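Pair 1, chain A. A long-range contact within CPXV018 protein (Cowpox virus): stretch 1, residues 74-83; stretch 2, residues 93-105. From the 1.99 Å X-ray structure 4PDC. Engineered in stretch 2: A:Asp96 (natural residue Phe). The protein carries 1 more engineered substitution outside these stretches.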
# COMPACT_ATOMS: atom_id res chain seq x y z
N PRO A 74 -3.58 32.66 15.88
CA PRO A 74 -3.93 33.22 14.57
C PRO A 74 -3.13 32.68 13.39
O PRO A 74 -3.63 32.74 12.27
CB PRO A 74 -3.66 34.72 14.76
CG PRO A 74 -2.60 34.78 15.78
CD PRO A 74 -2.86 33.63 16.72
N TYR A 75 -1.92 32.17 13.63
CA TYR A 75 -1.09 31.68 12.54
C TYR A 75 -0.43 30.34 12.87
O TYR A 75 0.21 30.19 13.91
CB TYR A 75 -0.00 32.71 12.19
CG TYR A 75 0.76 32.38 10.93
CD1 TYR A 75 1.91 31.59 10.97
CD2 TYR A 75 0.34 32.86 9.70
CE1 TYR A 75 2.61 31.29 9.82
CE2 TYR A 75 1.04 32.57 8.54
CZ TYR A 75 2.17 31.78 8.60
OH TYR A 75 2.87 31.48 7.45
N GLU A 76 -0.61 29.38 11.97
CA GLU A 76 0.05 28.09 12.06
C GLU A 76 0.48 27.63 10.67
O GLU A 76 -0.34 27.50 9.77
CB GLU A 76 -0.86 27.03 12.69
CG GLU A 76 -1.00 27.14 14.19
CD GLU A 76 -1.49 25.85 14.83
OE1 GLU A 76 -2.47 25.26 14.33
OE2 GLU A 76 -0.87 25.42 15.83
N ASP A 77 1.78 27.40 10.52
CA ASP A 77 2.34 26.87 9.29
C ASP A 77 2.96 25.50 9.55
O ASP A 77 3.87 25.37 10.36
CB ASP A 77 3.40 27.82 8.72
CG ASP A 77 3.88 27.39 7.35
OD1 ASP A 77 3.12 27.54 6.38
OD2 ASP A 77 5.03 26.91 7.25
N LEU A 78 2.43 24.49 8.87
CA LEU A 78 2.89 23.12 9.05
C LEU A 78 3.52 22.62 7.77
O LEU A 78 2.93 22.75 6.69
CB LEU A 78 1.72 22.23 9.46
CG LEU A 78 1.09 22.55 10.81
CD1 LEU A 78 -0.27 21.89 10.94
CD2 LEU A 78 2.01 22.08 11.93
N THR A 79 4.72 22.06 7.88
CA THR A 79 5.39 21.48 6.72
C THR A 79 5.80 20.05 7.00
O THR A 79 6.26 19.72 8.09
CB THR A 79 6.64 22.28 6.32
OG1 THR A 79 6.29 23.65 6.07
CG2 THR A 79 7.29 21.70 5.07
N TYR A 80 5.62 19.20 5.99
CA TYR A 80 6.12 17.84 6.02
C TYR A 80 6.92 17.58 4.76
O TYR A 80 6.40 17.69 3.65
CB TYR A 80 4.98 16.84 6.13
CG TYR A 80 5.42 15.39 6.07
CD1 TYR A 80 6.33 14.88 6.98
CD2 TYR A 80 4.89 14.53 5.12
CE1 TYR A 80 6.73 13.55 6.93
CE2 TYR A 80 5.28 13.21 5.06
CZ TYR A 80 6.20 12.72 5.97
OH TYR A 80 6.57 11.40 5.91
N PHE A 81 8.20 17.24 4.94
CA PHE A 81 9.11 17.00 3.83
C PHE A 81 9.44 15.52 3.80
O PHE A 81 9.83 14.97 4.82
CB PHE A 81 10.37 17.85 3.99
CG PHE A 81 11.42 17.59 2.96
CD1 PHE A 81 11.33 18.15 1.70
CD2 PHE A 81 12.52 16.79 3.25
CE1 PHE A 81 12.31 17.92 0.75
CE2 PHE A 81 13.50 16.56 2.31
CZ PHE A 81 13.39 17.12 1.05
N TYR A 82 9.25 14.89 2.65
CA TYR A 82 9.58 13.48 2.49
C TYR A 82 10.37 13.26 1.21
O TYR A 82 9.94 13.67 0.13
CB TYR A 82 8.32 12.61 2.47
CG TYR A 82 8.65 11.14 2.33
CD1 TYR A 82 9.04 10.39 3.43
CD2 TYR A 82 8.59 10.51 1.09
CE1 TYR A 82 9.36 9.05 3.31
CE2 TYR A 82 8.91 9.17 0.96
CZ TYR A 82 9.29 8.45 2.07
OH TYR A 82 9.61 7.11 1.94
N GLU A 83 11.54 12.63 1.35
CA GLU A 83 12.45 12.45 0.23
C GLU A 83 12.99 11.03 0.20
O GLU A 83 13.44 10.51 1.22
CB GLU A 83 13.62 13.43 0.33
CG GLU A 83 14.62 13.35 -0.80
CD GLU A 83 15.86 14.18 -0.55
OE1 GLU A 83 16.80 13.65 0.07
OE2 GLU A 83 15.88 15.36 -0.95
N PHE A 93 16.13 7.22 2.81
CA PHE A 93 14.97 8.08 3.02
C PHE A 93 15.25 9.14 4.06
O PHE A 93 16.09 8.97 4.94
CB PHE A 93 13.76 7.24 3.44
CG PHE A 93 13.44 6.14 2.48
CD1 PHE A 93 12.59 6.36 1.41
CD2 PHE A 93 13.98 4.88 2.66
CE1 PHE A 93 12.29 5.34 0.53
CE2 PHE A 93 13.69 3.85 1.78
CZ PHE A 93 12.84 4.09 0.71
N ASP A 94 14.53 10.25 3.94
CA ASP A 94 14.69 11.38 4.83
C ASP A 94 13.34 12.07 4.98
O ASP A 94 12.60 12.20 4.00
CB ASP A 94 15.74 12.35 4.27
CG ASP A 94 16.05 13.49 5.22
OD1 ASP A 94 15.85 13.31 6.44
OD2 ASP A 94 16.49 14.57 4.75
N GLN A 95 13.01 12.48 6.19
CA GLN A 95 11.78 13.24 6.39
C GLN A 95 11.95 14.25 7.51
O GLN A 95 12.64 14.00 8.50
CB GLN A 95 10.59 12.32 6.67
CG GLN A 95 10.69 11.48 7.94
CD GLN A 95 9.45 10.62 8.17
OE1 GLN A 95 8.62 10.43 7.28
NE2 GLN A 95 9.32 10.10 9.39
N ASP A 96 11.32 15.41 7.32
CA ASP A 96 11.39 16.51 8.27
C ASP A 96 10.00 17.04 8.55
O ASP A 96 9.11 16.98 7.69
CB ASP A 96 12.28 17.64 7.73
CG ASP A 96 13.73 17.22 7.60
OD1 ASP A 96 14.23 16.51 8.49
OD2 ASP A 96 14.36 17.61 6.59
N TYR A 97 9.82 17.57 9.76
CA TYR A 97 8.59 18.23 10.16
C TYR A 97 8.92 19.65 10.62
O TYR A 97 9.80 19.83 11.45
CB TYR A 97 7.91 17.48 11.30
CG TYR A 97 7.73 15.99 11.08
CD1 TYR A 97 8.76 15.10 11.34
CD2 TYR A 97 6.51 15.48 10.64
CE1 TYR A 97 8.60 13.74 11.15
CE2 TYR A 97 6.34 14.13 10.44
CZ TYR A 97 7.38 13.26 10.70
OH TYR A 97 7.21 11.91 10.51
N LEU A 98 8.21 20.63 10.07
CA LEU A 98 8.41 22.03 10.46
C LEU A 98 7.12 22.63 11.01
O LEU A 98 6.04 22.44 10.44
CB LEU A 98 8.88 22.89 9.29
CG LEU A 98 10.04 22.39 8.42
CD1 LEU A 98 10.23 23.32 7.23
CD2 LEU A 98 11.30 22.32 9.24
N TYR A 99 7.26 23.35 12.12
CA TYR A 99 6.18 24.16 12.66
C TYR A 99 6.63 25.61 12.63
O TYR A 99 7.60 25.98 13.30
CB TYR A 99 5.83 23.73 14.09
CG TYR A 99 4.65 24.47 14.67
CD1 TYR A 99 4.83 25.66 15.38
CD2 TYR A 99 3.36 24.00 14.50
CE1 TYR A 99 3.75 26.34 15.90
CE2 TYR A 99 2.27 24.68 15.03
CZ TYR A 99 2.48 25.85 15.72
OH TYR A 99 1.41 26.53 16.25
N ASN A 100 5.94 26.43 11.84
CA ASN A 100 6.36 27.80 11.59
C ASN A 100 7.83 27.87 11.16
O ASN A 100 8.59 28.73 11.60
CB ASN A 100 6.12 28.66 12.83
CG ASN A 100 4.63 28.82 13.14
OD1 ASN A 100 3.79 28.66 12.26
ND2 ASN A 100 4.31 29.11 14.39
N GLY A 101 8.22 26.94 10.29
CA GLY A 101 9.53 26.96 9.68
C GLY A 101 10.63 26.34 10.52
O GLY A 101 11.76 26.21 10.06
N GLU A 102 10.30 25.95 11.75
CA GLU A 102 11.28 25.39 12.67
C GLU A 102 11.14 23.88 12.78
O GLU A 102 10.06 23.37 13.09
CB GLU A 102 11.14 26.03 14.05
CG GLU A 102 12.10 25.49 15.09
CD GLU A 102 12.04 26.26 16.39
OE1 GLU A 102 12.45 27.44 16.41
OE2 GLU A 102 11.57 25.69 17.40
N GLU A 103 12.24 23.16 12.53
CA GLU A 103 12.24 21.71 12.61
C GLU A 103 11.92 21.23 14.01
O GLU A 103 12.35 21.83 15.00
CB GLU A 103 13.59 21.13 12.18
CG GLU A 103 13.69 20.75 10.72
CD GLU A 103 14.75 19.70 10.45
OE1 GLU A 103 14.52 18.52 10.81
OE2 GLU A 103 15.80 20.04 9.87
N TYR A 104 11.17 20.14 14.10
CA TYR A 104 10.93 19.49 15.37
C TYR A 104 10.73 18.00 15.15
O TYR A 104 10.45 17.56 14.03
CB TYR A 104 9.72 20.12 16.08
CG TYR A 104 8.37 19.87 15.44
CD1 TYR A 104 8.03 20.47 14.23
CD2 TYR A 104 7.42 19.08 16.06
CE1 TYR A 104 6.78 20.26 13.65
CE2 TYR A 104 6.18 18.85 15.49
CZ TYR A 104 5.87 19.44 14.29
OH TYR A 104 4.63 19.22 13.73
N THR A 105 10.92 17.22 16.21
CA THR A 105 10.79 15.77 16.12
C THR A 105 10.13 15.17 17.35
O THR A 105 9.75 14.00 17.35
CB THR A 105 12.17 15.10 15.94
OG1 THR A 105 12.94 15.25 17.14
CG2 THR A 105 12.92 15.72 14.77
O HOH W 1 1.68 29.14 15.94
O HOH W 2 6.37 25.26 8.68

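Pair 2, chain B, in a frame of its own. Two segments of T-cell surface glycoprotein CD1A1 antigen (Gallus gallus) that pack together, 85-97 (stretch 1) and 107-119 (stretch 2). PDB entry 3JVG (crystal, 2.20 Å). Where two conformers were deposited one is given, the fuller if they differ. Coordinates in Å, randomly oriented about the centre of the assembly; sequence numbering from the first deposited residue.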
# COMPACT_ATOMS: atom_id res chain seq x y z
N VAL B 85 -18.01 -24.47 -0.32
CA VAL B 85 -16.62 -24.00 -0.38
C VAL B 85 -15.94 -24.03 1.00
O VAL B 85 -16.48 -23.47 1.97
CB VAL B 85 -16.53 -22.60 -1.00
CG1 VAL B 85 -15.22 -21.91 -0.61
CG2 VAL B 85 -16.62 -22.70 -2.52
N PRO B 86 -14.76 -24.68 1.09
CA PRO B 86 -14.12 -25.01 2.36
C PRO B 86 -13.24 -23.92 2.96
O PRO B 86 -12.59 -23.17 2.25
CB PRO B 86 -13.23 -26.20 2.00
CG PRO B 86 -12.87 -25.99 0.57
CD PRO B 86 -14.03 -25.25 -0.07
N TYR B 87 -13.20 -23.90 4.28
CA TYR B 87 -12.42 -22.95 5.05
C TYR B 87 -11.00 -23.45 4.93
O TYR B 87 -10.85 -24.60 4.61
CB TYR B 87 -12.99 -22.93 6.49
CG TYR B 87 -14.42 -22.35 6.47
CD1 TYR B 87 -14.61 -21.01 6.18
CD2 TYR B 87 -15.57 -23.16 6.66
CE1 TYR B 87 -15.88 -20.44 6.11
CE2 TYR B 87 -16.89 -22.59 6.60
CZ TYR B 87 -17.04 -21.21 6.32
OH TYR B 87 -18.28 -20.52 6.21
N PRO B 88 -9.96 -22.58 5.08
CA PRO B 88 -9.88 -21.09 5.14
C PRO B 88 -9.85 -20.38 3.76
O PRO B 88 -9.38 -20.93 2.77
CB PRO B 88 -8.58 -20.85 5.91
CG PRO B 88 -7.71 -22.01 5.50
CD PRO B 88 -8.64 -23.20 5.29
N PHE B 89 -10.40 -19.18 3.71
CA PHE B 89 -10.34 -18.39 2.48
C PHE B 89 -10.46 -16.91 2.82
O PHE B 89 -10.79 -16.55 3.95
CB PHE B 89 -11.43 -18.82 1.47
CG PHE B 89 -12.81 -18.82 2.03
CD1 PHE B 89 -13.51 -17.64 2.20
CD2 PHE B 89 -13.42 -20.01 2.40
CE1 PHE B 89 -14.80 -17.66 2.74
CE2 PHE B 89 -14.72 -20.03 2.92
CZ PHE B 89 -15.41 -18.86 3.09
N VAL B 90 -10.19 -16.08 1.82
CA VAL B 90 -10.21 -14.66 2.04
C VAL B 90 -11.03 -13.88 1.02
O VAL B 90 -10.95 -14.15 -0.21
CB VAL B 90 -8.76 -14.04 2.45
CG1 VAL B 90 -7.66 -15.06 2.56
CG2 VAL B 90 -8.38 -12.69 1.78
N PHE B 91 -11.83 -12.98 1.55
CA PHE B 91 -12.52 -11.99 0.75
C PHE B 91 -11.92 -10.64 1.04
O PHE B 91 -11.44 -10.39 2.16
CB PHE B 91 -14.01 -11.95 1.06
CG PHE B 91 -14.80 -12.97 0.34
CD1 PHE B 91 -15.02 -14.21 0.91
CD2 PHE B 91 -15.33 -12.67 -0.91
CE1 PHE B 91 -15.79 -15.21 0.23
CE2 PHE B 91 -16.12 -13.61 -1.62
CZ PHE B 91 -16.35 -14.90 -1.05
N GLN B 92 -11.91 -9.80 -0.00
CA GLN B 92 -11.59 -8.40 0.09
C GLN B 92 -12.62 -7.51 -0.63
O GLN B 92 -13.30 -7.96 -1.60
CB GLN B 92 -10.16 -8.16 -0.45
CG GLN B 92 -9.07 -9.00 0.23
CD GLN B 92 -7.86 -9.17 -0.68
OE1 GLN B 92 -7.79 -10.15 -1.42
NE2 GLN B 92 -6.97 -8.16 -0.73
N SER B 93 -12.75 -6.27 -0.14
CA SER B 93 -13.50 -5.23 -0.86
C SER B 93 -12.67 -4.00 -1.01
O SER B 93 -11.94 -3.66 -0.09
CB SER B 93 -14.76 -4.71 -0.12
OG SER B 93 -15.42 -5.67 0.60
N SER B 94 -12.90 -3.28 -2.12
CA SER B 94 -12.29 -1.98 -2.39
C SER B 94 -13.45 -1.14 -2.87
O SER B 94 -14.12 -1.51 -3.85
CB SER B 94 -11.24 -2.14 -3.48
OG SER B 94 -10.59 -0.92 -3.83
N ILE B 95 -13.74 -0.02 -2.17
CA ILE B 95 -14.94 0.73 -2.45
C ILE B 95 -14.61 2.20 -2.39
O ILE B 95 -13.95 2.63 -1.42
CB ILE B 95 -16.04 0.46 -1.37
CG1 ILE B 95 -16.30 -1.04 -1.18
CG2 ILE B 95 -17.38 1.07 -1.80
CD1 ILE B 95 -17.42 -1.34 -0.11
N GLY B 96 -15.08 2.97 -3.38
CA GLY B 96 -14.72 4.39 -3.36
C GLY B 96 -15.06 5.18 -4.62
O GLY B 96 -15.87 4.73 -5.42
N CYS B 97 -14.41 6.33 -4.80
CA CYS B 97 -14.66 7.17 -5.94
C CYS B 97 -13.45 8.00 -6.16
O CYS B 97 -12.66 8.20 -5.23
CB CYS B 97 -15.89 8.07 -5.75
SG CYS B 97 -15.78 9.15 -4.25
N THR B 107 -16.32 5.74 -10.08
CA THR B 107 -16.69 5.05 -8.85
C THR B 107 -16.23 3.62 -8.98
O THR B 107 -16.05 3.12 -10.09
CB THR B 107 -18.24 5.02 -8.58
OG1 THR B 107 -18.90 4.28 -9.64
CG2 THR B 107 -18.80 6.40 -8.42
N PHE B 108 -16.03 2.94 -7.85
CA PHE B 108 -15.65 1.54 -7.89
C PHE B 108 -16.21 0.82 -6.70
O PHE B 108 -16.29 1.39 -5.60
CB PHE B 108 -14.12 1.35 -7.98
CG PHE B 108 -13.33 2.13 -6.93
CD1 PHE B 108 -12.93 3.42 -7.18
CD2 PHE B 108 -12.92 1.51 -5.75
CE1 PHE B 108 -12.19 4.13 -6.25
CE2 PHE B 108 -12.14 2.17 -4.81
CZ PHE B 108 -11.79 3.52 -5.04
N PHE B 109 -16.62 -0.43 -6.92
CA PHE B 109 -17.02 -1.25 -5.79
C PHE B 109 -16.77 -2.67 -6.29
O PHE B 109 -17.54 -3.20 -7.10
CB PHE B 109 -18.51 -0.99 -5.43
CG PHE B 109 -19.05 -1.79 -4.22
CD1 PHE B 109 -20.35 -1.53 -3.76
CD2 PHE B 109 -18.29 -2.73 -3.54
CE1 PHE B 109 -20.89 -2.21 -2.65
CE2 PHE B 109 -18.80 -3.42 -2.45
CZ PHE B 109 -20.13 -3.16 -2.00
N ASP B 110 -15.63 -3.22 -5.85
CA ASP B 110 -15.15 -4.52 -6.24
C ASP B 110 -14.98 -5.42 -5.01
O ASP B 110 -14.52 -4.97 -3.93
CB ASP B 110 -13.79 -4.42 -6.95
CG ASP B 110 -13.88 -3.68 -8.28
OD1 ASP B 110 -13.78 -2.45 -8.27
OD2 ASP B 110 -13.99 -4.35 -9.35
N ILE B 111 -15.35 -6.68 -5.20
CA ILE B 111 -15.07 -7.72 -4.26
C ILE B 111 -14.11 -8.75 -4.86
O ILE B 111 -14.22 -9.17 -6.04
CB ILE B 111 -16.36 -8.29 -3.75
CG1 ILE B 111 -17.15 -7.12 -3.06
CG2 ILE B 111 -16.10 -9.47 -2.85
CD1 ILE B 111 -18.55 -7.40 -2.78
N ALA B 112 -13.10 -9.09 -4.05
CA ALA B 112 -12.19 -10.11 -4.46
C ALA B 112 -12.39 -11.38 -3.63
O ALA B 112 -12.87 -11.35 -2.46
CB ALA B 112 -10.71 -9.62 -4.41
N TYR B 113 -11.98 -12.48 -4.25
CA TYR B 113 -12.06 -13.79 -3.64
C TYR B 113 -10.82 -14.52 -4.04
O TYR B 113 -10.46 -14.55 -5.22
CB TYR B 113 -13.33 -14.54 -4.07
CG TYR B 113 -13.32 -15.97 -3.63
CD1 TYR B 113 -13.31 -16.31 -2.25
CD2 TYR B 113 -13.27 -17.00 -4.57
CE1 TYR B 113 -13.28 -17.64 -1.84
CE2 TYR B 113 -13.22 -18.35 -4.19
CZ TYR B 113 -13.23 -18.66 -2.82
OH TYR B 113 -13.20 -19.99 -2.49
N GLU B 114 -10.16 -15.10 -3.05
CA GLU B 114 -8.84 -15.69 -3.19
C GLU B 114 -7.95 -14.78 -4.02
O GLU B 114 -7.29 -15.25 -4.92
CB GLU B 114 -8.89 -17.12 -3.75
CG GLU B 114 -9.39 -18.24 -2.72
CD GLU B 114 -8.57 -18.32 -1.33
OE1 GLU B 114 -7.96 -19.44 -1.11
OE2 GLU B 114 -8.54 -17.35 -0.47
N GLY B 115 -7.94 -13.47 -3.73
CA GLY B 115 -7.02 -12.54 -4.42
C GLY B 115 -7.31 -12.23 -5.88
O GLY B 115 -6.44 -11.75 -6.58
N GLN B 116 -8.53 -12.48 -6.35
CA GLN B 116 -8.88 -12.15 -7.73
C GLN B 116 -10.23 -11.51 -7.78
O GLN B 116 -11.06 -11.87 -6.99
CB GLN B 116 -9.00 -13.45 -8.58
CG GLN B 116 -7.70 -14.19 -8.87
CD GLN B 116 -6.65 -13.32 -9.54
OE1 GLN B 116 -6.95 -12.52 -10.45
NE2 GLN B 116 -5.40 -13.49 -9.10
N ASN B 117 -10.47 -10.59 -8.72
CA ASN B 117 -11.78 -9.93 -8.91
C ASN B 117 -12.83 -11.01 -8.88
O ASN B 117 -12.69 -12.00 -9.57
CB ASN B 117 -11.84 -9.23 -10.26
CG ASN B 117 -10.86 -8.11 -10.35
OD1 ASN B 117 -10.51 -7.51 -9.32
ND2 ASN B 117 -10.41 -7.78 -11.56
N PHE B 118 -13.87 -10.82 -8.09
CA PHE B 118 -14.91 -11.81 -7.94
C PHE B 118 -16.30 -11.20 -8.27
O PHE B 118 -17.15 -11.83 -8.93
CB PHE B 118 -14.78 -12.34 -6.51
CG PHE B 118 -15.90 -13.24 -6.07
CD1 PHE B 118 -15.88 -14.60 -6.39
CD2 PHE B 118 -16.91 -12.74 -5.30
CE1 PHE B 118 -16.90 -15.46 -5.96
CE2 PHE B 118 -17.94 -13.57 -4.82
CZ PHE B 118 -17.94 -14.96 -5.15
N LEU B 119 -16.53 -9.97 -7.84
CA LEU B 119 -17.77 -9.29 -8.15
C LEU B 119 -17.47 -7.82 -8.35
O LEU B 119 -16.62 -7.26 -7.65
CB LEU B 119 -18.71 -9.49 -6.99
CG LEU B 119 -20.13 -9.94 -7.02
CD1 LEU B 119 -20.54 -10.87 -8.19
CD2 LEU B 119 -20.50 -10.50 -5.61
O HOH W 3 -9.45 -12.44 -1.77

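What backbone arrangement do the two pairs share? Each is a pair of antiparallel strands, running at 174° in pair 1 and 165° in pair 2, whose second strand ends in a type I' turn, A:Tyr99 to A:Glu102 and B:Tyr113 to B:Gln116. Fourteen central residues superpose with an RMSD of 0.5 Å. The ladders keep the same register: A:Thr79 pairs with A:Leu98 through N to O bonds of 2.9 Å in both directions, and at the matching positions B:Gln92 N reaches B:Ala112 O at 3.1 Å while B:Ala112 N reaches B:Gln92 O at 2.7 Å. The third residue of each turn is glycine, A:Gly101 and B:Gly115, both with positive phi.

How does the residue before that glycine tie the turn to the first strand? A:Asn100 and B:Glu114 match, and both use backbone and side chain on one partner. A:Asn100 N donates to A:Asp77 O at 2.8 Å, and A:Asp77 N donates to A:Asn100 OD1 at 2.9 Å. In pair 2, B:Glu114 N donates to B:Val90 O and B:Val90 N to B:Glu114 OE2, both at 3.1 Å. A short amide and a longer, folded carboxylate thus deliver an acceptor to the same amide.

What do the matched tyrosines A:Tyr99 and B:Tyr113 meet? Both have chi1 in t, but their surroundings differ. A:Tyr99 OH donates to A:Glu76 OE2 at 2.6 Å, and A:Leu78 CD2 lies 3.5 Å from A:Tyr99 CD2 at the ring edge. Phenylalanines replace both partners in pair 2: B:Phe89 CB is 4.0 Å from B:Tyr113 CE1, and B:Phe91 CZ is 3.6 Å from B:Tyr113 CD1. B:Phe91 also turns its edge to the face of B:Phe118, making an aromatic cluster where pair 1 has a buried carboxylate and a leucine.

How is the space farther from the turn filled? In pair 1 large rings project from the first strand: A:Tyr80 CD1 lies 3.5 Å from A:Tyr97 CE2, and A:Tyr80 OH donates to A:Gln95 OE1 at 2.6 Å. Pair 2 has the small B:Ser93 at the position of A:Tyr80, while B:Ile95 places CD1 over the face of B:Phe109, 3.4 Å from its CE2. On the other face, B:Phe108 folds over B:Gly96, whose CA sits 3.8 Å from the ring centroid; an ideal CB on that glycine would fall 2.6 Å from B:Phe108 CZ. The matching A:Glu83 and A:Asp94 keep the same backbone pairing, A:Glu83 N to A:Asp94 O at 2.9 Å as B:Gly96 N to B:Phe108 O at 3.0 Å, but A:Asp94 has no ring to lay over A:Glu83, which carries a full side chain.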